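Long-range contact in VP4 protein (Tellina virus 1, PDB 3P06), which is probably the serine protease domain that cuts the birnavirus polyprotein into its final products, captured here as an intramolecular acyl-enzyme: residues A109-V123 against L169-V183. Residues are numbered along the deposited sequence; the frame is centred on the assembly and turned at random.
Sequences AADTLESQQTPFLMV and LRQVVGDKPWRKPMV. With URE (urea), chain G.
Phe120 lies against the chain from Lys176 to Lys180. The backbone puts its CB over the five-membered ring of Trp178, 3.8 Å from that ring's centroid and almost on its normal: a CH-pi contact. With CG anti to the backbone N (chi1 -176°), the phenyl ring runs beside the chain of Trp178 and Arg179. The two ring planes meet obliquely, at 52°, with Phe120 CD1 over the indole, 3.5 Å from Trp178 CE3. The backbone N of Arg179 sits over one phenyl face, while Val183 CG1 reaches its edge. Each aromatic residue also gives one hydrogen bond across the contact. Trp178 NE1 makes a nearly straight one, in the indole plane, to Thr118 O at 2.7 Å; Phe120, the central residue of an inverse gamma turn, donates its backbone N to Lys176 O at 2.8 Å.

From helix 166-173, Val173 lays CG1 against Ala109 CB of helix 104-111 and Val123 CG2, both at 4.1 Å, while its CB packs beside Pro119 CG. Arg170 NE donates to Thr112 OG1 (3.0 Å), near the guanidinium plane but clearly bent (138°).

Within this S50 peptidase, the contact packs helix 166-173 and the following chain against helix 104-111 and the chain entering edge strand 122-123 of the parallel sheet. Urea joins its hydrogen-bonded seam: Lys176 N donates to urea O at 2.9 Å, and Lys176 O takes a firm bond from Phe120 N and a weak one from urea N2.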
ATOM      1  N   ALA A 109       7.654   4.764   1.931  1.00 21.82           N
ATOM      2  CA  ALA A 109       8.487   4.547   0.754  1.00 21.88           C
ATOM      3  C   ALA A 109       7.978   5.376  -0.444  1.00 22.38           C
ATOM      4  O   ALA A 109       8.791   5.945  -1.162  1.00 24.37           O
ATOM      5  CB  ALA A 109       8.618   3.067   0.404  1.00 20.55           C
ATOM      6  N   ALA A 110       6.663   5.516  -0.622  1.00 22.11           N
ATOM      7  CA  ALA A 110       6.086   6.303  -1.720  1.00 20.49           C
ATOM      8  C   ALA A 110       6.413   7.791  -1.485  1.00 23.02           C
ATOM      9  O   ALA A 110       6.700   8.542  -2.465  1.00 20.45           O
ATOM     10  CB  ALA A 110       4.616   6.151  -1.807  1.00 19.37           C
ATOM     11  N   ASP A 111       6.388   8.220  -0.219  1.00 24.01           N
ATOM     12  CA  ASP A 111       6.683   9.668   0.068  1.00 26.97           C
ATOM     13  C   ASP A 111       8.105  10.140  -0.339  1.00 28.88           C
ATOM     14  O   ASP A 111       8.311  11.298  -0.794  1.00 29.51           O
ATOM     15  CB  ASP A 111       6.461  10.022   1.522  1.00 26.47           C
ATOM     16  CG  ASP A 111       6.435  11.551   1.733  1.00 32.12           C
ATOM     17  OD1 ASP A 111       5.541  12.223   1.133  1.00 31.98           O
ATOM     18  OD2 ASP A 111       7.312  12.079   2.462  1.00 32.60           O
ATOM     19  N   THR A 112       9.087   9.248  -0.203  1.00 29.20           N
ATOM     20  CA  THR A 112      10.479   9.628  -0.538  1.00 30.77           C
ATOM     21  C   THR A 112      10.941   8.954  -1.829  1.00 31.58           C
ATOM     22  O   THR A 112      12.121   8.934  -2.123  1.00 33.21           O
ATOM     23  CB  THR A 112      11.453   9.315   0.631  1.00 31.82           C
ATOM     24  OG1 THR A 112      11.279   7.942   1.028  1.00 29.67           O
ATOM     25  CG2 THR A 112      11.167  10.269   1.859  1.00 28.44           C
ATOM     26  N   LEU A 113      10.002   8.431  -2.604  1.00 35.76           N
ATOM     27  CA  LEU A 113      10.272   7.917  -3.936  1.00 37.03           C
ATOM     28  C   LEU A 113      10.575   9.066  -4.876  1.00 40.06           C
ATOM     29  O   LEU A 113       9.760   9.989  -5.053  1.00 41.03           O
ATOM     30  CB  LEU A 113       9.064   7.164  -4.450  1.00 35.50           C
ATOM     31  CG  LEU A 113       9.139   6.298  -5.698  1.00 35.43           C
ATOM     32  CD1 LEU A 113      10.250   5.285  -5.565  1.00 33.97           C
ATOM     33  CD2 LEU A 113       7.808   5.611  -5.869  1.00 36.32           C
ATOM     34  N   GLU A 114      11.761   9.051  -5.457  1.00 41.85           N
ATOM     35  CA  GLU A 114      12.136  10.177  -6.323  1.00 46.64           C
ATOM     36  C   GLU A 114      12.183   9.790  -7.787  1.00 47.22           C
ATOM     37  O   GLU A 114      12.461  10.634  -8.636  1.00 50.24           O
ATOM     38  CB  GLU A 114      13.482  10.790  -5.866  1.00 48.67           C
ATOM     39  CG  GLU A 114      13.496  11.158  -4.380  1.00 51.45           C
ATOM     40  CD  GLU A 114      12.708  12.436  -4.071  1.00 57.87           C
ATOM     41  OE1 GLU A 114      12.329  12.636  -2.892  1.00 61.21           O
ATOM     42  OE2 GLU A 114      12.493  13.260  -4.996  1.00 62.18           O
ATOM     43  N   SER A 115      11.859   8.532  -8.091  1.00 47.36           N
ATOM     44  CA  SER A 115      12.137   7.984  -9.425  1.00 48.33           C
ATOM     45  C   SER A 115      11.111   8.322 -10.487  1.00 48.67           C
ATOM     46  O   SER A 115      11.455   8.326 -11.684  1.00 50.25           O
ATOM     47  CB  SER A 115      12.368   6.485  -9.384  1.00 47.35           C
ATOM     48  OG  SER A 115      11.221   5.824  -8.883  1.00 46.58           O
ATOM     49  N   GLN A 116       9.868   8.609 -10.100  1.00 47.45           N
ATOM     50  CA  GLN A 116       8.865   8.919 -11.150  1.00 47.40           C
ATOM     51  C   GLN A 116       8.305   7.623 -11.774  1.00 42.85           C
ATOM     52  O   GLN A 116       7.525   7.644 -12.738  1.00 43.22           O
ATOM     53  CB  GLN A 116       9.543   9.787 -12.219  1.00 51.09           C
ATOM     54  CG  GLN A 116       8.733  10.112 -13.456  1.00 57.54           C
ATOM     55  CD  GLN A 116       7.808  11.286 -13.195  1.00 65.31           C
ATOM     56  OE1 GLN A 116       8.256  12.436 -13.122  1.00 68.70           O
ATOM     57  NE2 GLN A 116       6.514  11.000 -13.019  1.00 65.29           N
ATOM     58  N   GLN A 117       8.735   6.483 -11.236  1.00 38.01           N
ATOM     59  CA  GLN A 117       8.153   5.197 -11.603  1.00 32.60           C
ATOM     60  C   GLN A 117       7.847   4.422 -10.325  1.00 27.46           C
ATOM     61  O   GLN A 117       8.638   4.405  -9.369  1.00 27.19           O
ATOM     62  CB  GLN A 117       9.116   4.373 -12.468  1.00 33.38           C
ATOM     63  CG  GLN A 117       9.470   4.937 -13.801  1.00 41.55           C
ATOM     64  CD  GLN A 117       9.657   3.820 -14.795  1.00 47.86           C
ATOM     65  OE1 GLN A 117      10.046   2.710 -14.422  1.00 49.39           O
ATOM     66  NE2 GLN A 117       9.330   4.085 -16.061  1.00 50.75           N
ATOM     67  N   THR A 118       6.729   3.745 -10.308  1.00 22.11           N
ATOM     68  CA  THR A 118       6.390   2.823  -9.189  1.00 18.94           C
ATOM     69  C   THR A 118       7.352   1.641  -9.291  1.00 19.16           C
ATOM     70  O   THR A 118       7.567   1.137 -10.411  1.00 18.82           O
ATOM     71  CB  THR A 118       4.960   2.319  -9.443  1.00 17.82           C
ATOM     72  OG1 THR A 118       4.067   3.441  -9.372  1.00 16.83           O
ATOM     73  CG2 THR A 118       4.538   1.219  -8.490  1.00 13.53           C
ATOM     74  N   PRO A 119       7.963   1.202  -8.160  1.00 18.87           N
ATOM     75  CA  PRO A 119       8.865   0.053  -8.192  1.00 18.78           C
ATOM     76  C   PRO A 119       8.083  -1.262  -8.427  1.00 18.78           C
ATOM     77  O   PRO A 119       6.908  -1.386  -8.036  1.00 18.44           O
ATOM     78  CB  PRO A 119       9.475   0.018  -6.749  1.00 19.96           C
ATOM     79  CG  PRO A 119       8.551   0.712  -5.918  1.00 20.30           C
ATOM     80  CD  PRO A 119       7.893   1.807  -6.807  1.00 18.38           C
ATOM     81  N   PHE A 120       8.737  -2.237  -9.031  1.00 18.55           N
ATOM     82  CA  PHE A 120       8.088  -3.509  -9.243  1.00 19.80           C
ATOM     83  C   PHE A 120       8.343  -4.329  -7.996  1.00 19.47           C
ATOM     84  O   PHE A 120       9.188  -5.223  -8.003  1.00 20.17           O
ATOM     85  CB  PHE A 120       8.670  -4.160 -10.477  1.00 19.90           C
ATOM     86  CG  PHE A 120       8.015  -5.444 -10.856  1.00 19.23           C
ATOM     87  CD1 PHE A 120       6.690  -5.475 -11.232  1.00 20.10           C
ATOM     88  CD2 PHE A 120       8.757  -6.648 -10.868  1.00 19.51           C
ATOM     89  CE1 PHE A 120       6.068  -6.695 -11.575  1.00 21.20           C
ATOM     90  CE2 PHE A 120       8.106  -7.877 -11.215  1.00 20.06           C
ATOM     91  CZ  PHE A 120       6.797  -7.871 -11.592  1.00 16.76           C
ATOM     92  N   LEU A 121       7.623  -3.999  -6.923  1.00 18.34           N
ATOM     93  CA  LEU A 121       7.862  -4.606  -5.659  1.00 19.40           C
ATOM     94  C   LEU A 121       6.730  -4.173  -4.755  1.00 20.44           C
ATOM     95  O   LEU A 121       6.366  -2.992  -4.737  1.00 24.05           O
ATOM     96  CB  LEU A 121       9.178  -4.082  -5.084  1.00 20.60           C
ATOM     97  CG  LEU A 121       9.647  -4.703  -3.758  1.00 21.84           C
ATOM     98  CD1 LEU A 121      10.160  -6.081  -3.966  1.00 21.44           C
ATOM     99  CD2 LEU A 121      10.715  -3.868  -3.045  1.00 21.82           C
HETATM  100  N   MSE A 122       6.170  -5.083  -3.990  1.00 17.99           N
HETATM  101  CA  MSE A 122       5.098  -4.698  -3.079  1.00 16.00           C
HETATM  102  C   MSE A 122       5.736  -4.561  -1.713  1.00 16.43           C
HETATM  103  O   MSE A 122       6.771  -5.214  -1.424  1.00 16.20           O
HETATM  104  CB  MSE A 122       4.025  -5.785  -3.027  1.00 14.66           C
HETATM  105  CG  MSE A 122       3.351  -5.985  -4.401  1.00 16.09           C
HETATM  106 SE   MSE A 122       1.835  -7.250  -4.115  1.00 24.15          SE
HETATM  107  CE  MSE A 122       0.570  -5.838  -3.675  1.00 12.02           C
ATOM    108  N   VAL A 123       5.129  -3.750  -0.861  1.00 15.68           N
ATOM    109  CA  VAL A 123       5.740  -3.553   0.447  1.00 17.58           C
ATOM    110  C   VAL A 123       4.699  -3.698   1.566  1.00 16.28           C
ATOM    111  O   VAL A 123       3.610  -3.183   1.434  1.00 16.35           O
ATOM    112  CB  VAL A 123       6.421  -2.149   0.465  1.00 19.53           C
ATOM    113  CG1 VAL A 123       6.869  -1.777   1.885  1.00 20.98           C
ATOM    114  CG2 VAL A 123       7.637  -2.100  -0.566  1.00 20.07           C
ATOM    115  N   LEU A 169      14.463   0.174   3.458  1.00 28.27           N
ATOM    116  CA  LEU A 169      13.329   0.083   2.566  1.00 27.46           C
ATOM    117  C   LEU A 169      13.505   1.101   1.415  1.00 28.16           C
ATOM    118  O   LEU A 169      13.247   0.774   0.243  1.00 26.47           O
ATOM    119  CB  LEU A 169      12.046   0.367   3.362  1.00 26.85           C
ATOM    120  CG  LEU A 169      10.763   0.482   2.543  1.00 27.08           C
ATOM    121  CD1 LEU A 169      10.447  -0.770   1.793  1.00 26.27           C
ATOM    122  CD2 LEU A 169       9.621   0.865   3.429  1.00 30.00           C
ATOM    123  N   ARG A 170      13.945   2.331   1.742  1.00 29.67           N
ATOM    124  CA  ARG A 170      14.246   3.326   0.673  1.00 32.45           C
ATOM    125  C   ARG A 170      15.247   2.845  -0.379  1.00 33.11           C
ATOM    126  O   ARG A 170      15.071   3.124  -1.568  1.00 33.99           O
ATOM    127  CB  ARG A 170      14.723   4.675   1.234  1.00 33.17           C
ATOM    128  CG  ARG A 170      13.660   5.320   2.049  1.00 34.12           C
ATOM    129  CD  ARG A 170      14.049   6.711   2.455  1.00 39.74           C
ATOM    130  NE  ARG A 170      13.021   7.184   3.372  1.00 42.34           N
ATOM    131  CZ  ARG A 170      13.185   7.341   4.687  1.00 40.65           C
ATOM    132  NH1 ARG A 170      14.373   7.110   5.259  1.00 36.98           N
ATOM    133  NH2 ARG A 170      12.151   7.779   5.410  1.00 38.86           N
ATOM    134  N   GLN A 171      16.295   2.151   0.058  1.00 34.62           N
ATOM    135  CA  GLN A 171      17.321   1.643  -0.857  1.00 36.87           C
ATOM    136  C   GLN A 171      16.720   0.576  -1.790  1.00 35.58           C
ATOM    137  O   GLN A 171      16.986   0.556  -2.972  1.00 37.27           O
ATOM    138  CB  GLN A 171      18.513   1.070  -0.076  1.00 37.70           C
ATOM    139  CG  GLN A 171      19.461   2.122   0.597  1.00 43.37           C
ATOM    140  CD  GLN A 171      20.052   3.143  -0.403  1.00 47.06           C
ATOM    141  OE1 GLN A 171      21.089   2.907  -1.001  1.00 46.88           O
ATOM    142  NE2 GLN A 171      19.377   4.287  -0.564  1.00 48.27           N
ATOM    143  N   VAL A 172      15.896  -0.302  -1.231  1.00 34.70           N
ATOM    144  CA  VAL A 172      15.323  -1.425  -1.933  1.00 34.33           C
ATOM    145  C   VAL A 172      14.278  -1.000  -2.947  1.00 33.13           C
ATOM    146  O   VAL A 172      14.143  -1.650  -3.947  1.00 34.29           O
ATOM    147  CB  VAL A 172      14.691  -2.389  -0.908  1.00 34.76           C
ATOM    148  CG1 VAL A 172      13.551  -3.140  -1.480  1.00 34.72           C
ATOM    149  CG2 VAL A 172      15.767  -3.350  -0.297  1.00 37.47           C
ATOM    150  N   VAL A 173      13.513   0.066  -2.706  1.00 32.57           N
ATOM    151  CA  VAL A 173      12.478   0.469  -3.676  1.00 31.59           C
ATOM    152  C   VAL A 173      13.063   1.293  -4.803  1.00 34.60           C
ATOM    153  O   VAL A 173      12.380   1.538  -5.790  1.00 34.96           O
ATOM    154  CB  VAL A 173      11.237   1.239  -3.044  1.00 31.15           C
ATOM    155  CG1 VAL A 173      10.548   0.389  -1.962  1.00 29.41           C
ATOM    156  CG2 VAL A 173      11.604   2.617  -2.506  1.00 30.46           C
ATOM    157  N   GLY A 174      14.317   1.739  -4.648  1.00 38.22           N
ATOM    158  CA  GLY A 174      14.952   2.633  -5.618  1.00 41.38           C
ATOM    159  C   GLY A 174      15.235   1.968  -6.958  1.00 42.71           C
ATOM    160  O   GLY A 174      15.217   2.638  -7.997  1.00 46.08           O
ATOM    161  N   ASP A 175      15.485   0.664  -6.969  1.00 42.18           N
ATOM    162  CA  ASP A 175      15.928   0.009  -8.206  1.00 43.58           C
ATOM    163  C   ASP A 175      15.204  -1.307  -8.429  1.00 40.53           C
ATOM    164  O   ASP A 175      15.806  -2.374  -8.196  1.00 40.70           O
ATOM    165  CB  ASP A 175      17.426  -0.291  -8.094  1.00 46.89           C
ATOM    166  CG  ASP A 175      18.122  -0.421  -9.442  1.00 53.49           C
ATOM    167  OD1 ASP A 175      17.578   0.036 -10.486  1.00 57.86           O
ATOM    168  OD2 ASP A 175      19.268  -0.965  -9.447  1.00 60.33           O
ATOM    169  N   LYS A 176      13.930  -1.233  -8.850  1.00 35.89           N
ATOM    170  CA  LYS A 176      13.069  -2.419  -9.081  1.00 31.40           C
ATOM    171  C   LYS A 176      12.348  -2.363 -10.432  1.00 30.35           C
ATOM    172  O   LYS A 176      11.153  -2.004 -10.522  1.00 27.91           O
ATOM    173  CB  LYS A 176      12.112  -2.645  -7.892  1.00 27.59           C
ATOM    174  CG  LYS A 176      12.873  -3.088  -6.617  1.00 28.91           C
ATOM    175  CD  LYS A 176      13.324  -4.567  -6.688  1.00 26.51           C
ATOM    176  CE  LYS A 176      14.197  -4.937  -5.473  1.00 34.01           C
ATOM    177  NZ  LYS A 176      15.313  -3.963  -5.238  1.00 35.24           N
ATOM    178  N   PRO A 177      13.095  -2.684 -11.513  1.00 31.48           N
ATOM    179  CA  PRO A 177      12.521  -2.576 -12.860  1.00 30.50           C
ATOM    180  C   PRO A 177      11.374  -3.581 -13.012  1.00 27.15           C
ATOM    181  O   PRO A 177      11.327  -4.594 -12.312  1.00 25.93           O
ATOM    182  CB  PRO A 177      13.710  -2.910 -13.808  1.00 31.62           C
ATOM    183  CG  PRO A 177      14.750  -3.536 -12.941  1.00 32.95           C
ATOM    184  CD  PRO A 177      14.468  -3.237 -11.510  1.00 33.21           C
ATOM    185  N   TRP A 178      10.467  -3.279 -13.923  1.00 26.02           N
ATOM    186  CA  TRP A 178       9.261  -4.085 -14.175  1.00 23.48           C
ATOM    187  C   TRP A 178       9.660  -5.316 -14.995  1.00 26.19           C
ATOM    188  O   TRP A 178      10.107  -5.171 -16.161  1.00 25.44           O
ATOM    189  CB  TRP A 178       8.199  -3.200 -14.893  1.00 21.81           C
ATOM    190  CG  TRP A 178       7.511  -2.404 -13.833  1.00 22.07           C
ATOM    191  CD1 TRP A 178       8.089  -1.411 -13.046  1.00 21.72           C
ATOM    192  CD2 TRP A 178       6.184  -2.626 -13.287  1.00 19.41           C
ATOM    193  NE1 TRP A 178       7.163  -0.966 -12.095  1.00 20.63           N
ATOM    194  CE2 TRP A 178       6.008  -1.709 -12.204  1.00 17.29           C
ATOM    195  CE3 TRP A 178       5.124  -3.496 -13.611  1.00 17.41           C
ATOM    196  CZ2 TRP A 178       4.805  -1.637 -11.460  1.00 18.79           C
ATOM    197  CZ3 TRP A 178       3.940  -3.451 -12.852  1.00 16.73           C
ATOM    198  CH2 TRP A 178       3.781  -2.517 -11.792  1.00 18.13           C
ATOM    199  N   ARG A 179       9.502  -6.514 -14.429  1.00 31.66           N
ATOM    200  CA  ARG A 179       9.835  -7.730 -15.195  1.00 34.31           C
ATOM    201  C   ARG A 179       8.667  -8.136 -16.129  1.00 31.93           C
ATOM    202  O   ARG A 179       8.820  -8.968 -17.011  1.00 32.53           O
ATOM    203  CB  ARG A 179      10.234  -8.894 -14.274  1.00 37.45           C
ATOM    204  CG  ARG A 179      11.455  -8.639 -13.362  1.00 45.67           C
ATOM    205  CD  ARG A 179      12.748  -8.606 -14.154  1.00 54.94           C
ATOM    206  NE  ARG A 179      13.817  -7.974 -13.381  1.00 63.75           N
ATOM    207  CZ  ARG A 179      15.073  -7.842 -13.792  1.00 68.15           C
ATOM    208  NH1 ARG A 179      15.457  -8.302 -14.977  1.00 69.99           N
ATOM    209  NH2 ARG A 179      15.949  -7.239 -13.009  1.00 73.54           N
ATOM    210  N   LYS A 180       7.500  -7.544 -15.946  1.00 28.88           N
ATOM    211  CA  LYS A 180       6.448  -7.677 -16.960  1.00 28.71           C
ATOM    212  C   LYS A 180       5.670  -6.362 -17.032  1.00 27.33           C
ATOM    213  O   LYS A 180       5.914  -5.477 -16.232  1.00 27.78           O
ATOM    214  CB  LYS A 180       5.535  -8.886 -16.682  1.00 29.14           C
ATOM    215  CG  LYS A 180       4.841  -8.784 -15.348  1.00 27.72           C
ATOM    216  CD  LYS A 180       4.164 -10.104 -15.037  1.00 33.34           C
ATOM    217  CE  LYS A 180       3.718 -10.089 -13.603  1.00 28.97           C
ATOM    218  NZ  LYS A 180       2.775 -11.215 -13.428  1.00 33.43           N
ATOM    219  N   PRO A 181       4.800  -6.197 -18.037  1.00 27.95           N
ATOM    220  CA  PRO A 181       4.257  -4.842 -18.215  1.00 28.14           C
ATOM    221  C   PRO A 181       3.260  -4.376 -17.152  1.00 25.87           C
ATOM    222  O   PRO A 181       3.100  -3.172 -16.939  1.00 26.70           O
ATOM    223  CB  PRO A 181       3.575  -4.901 -19.629  1.00 29.54           C
ATOM    224  CG  PRO A 181       3.505  -6.351 -19.993  1.00 31.18           C
ATOM    225  CD  PRO A 181       4.692  -6.988 -19.277  1.00 29.84           C
HETATM  226  N   MSE A 182       2.611  -5.314 -16.486  1.00 24.60           N
HETATM  227  CA  MSE A 182       1.437  -4.981 -15.645  1.00 24.61           C
HETATM  228  C   MSE A 182       1.214  -6.118 -14.652  1.00 22.68           C
HETATM  229  O   MSE A 182       1.560  -7.263 -14.964  1.00 22.89           O
HETATM  230  CB  MSE A 182       0.218  -4.866 -16.551  1.00 25.25           C
HETATM  231  CG  MSE A 182      -1.138  -4.573 -15.918  1.00 32.78           C
HETATM  232 SE   MSE A 182      -2.600  -5.107 -17.206  1.00 54.35          SE
HETATM  233  CE  MSE A 182      -1.795  -4.802 -18.962  1.00 48.09           C
ATOM    234  N   VAL A 183       0.684  -5.784 -13.472  1.00 19.91           N
ATOM    235  CA  VAL A 183       0.247  -6.762 -12.510  1.00 20.50           C
ATOM    236  C   VAL A 183      -1.222  -6.525 -12.319  1.00 20.11           C
ATOM    237  O   VAL A 183      -1.718  -5.365 -12.363  1.00 18.16           O
ATOM    238  CB  VAL A 183       1.031  -6.716 -11.096  1.00 20.67           C
ATOM    239  CG1 VAL A 183       2.437  -7.328 -11.262  1.00 26.58           C
ATOM    240  CG2 VAL A 183       1.159  -5.287 -10.498  1.00 17.81           C
TER
HETATM  241  C   URE G 105      12.143   1.490 -10.630  1.00 53.58           C
HETATM  242  O   URE G 105      12.385   1.166  -9.462  1.00 53.22           O
HETATM  243  N1  URE G 105      12.884   2.431 -11.209  1.00 53.89           N
HETATM  244  N2  URE G 105      11.147   0.956 -11.362  1.00 52.84           N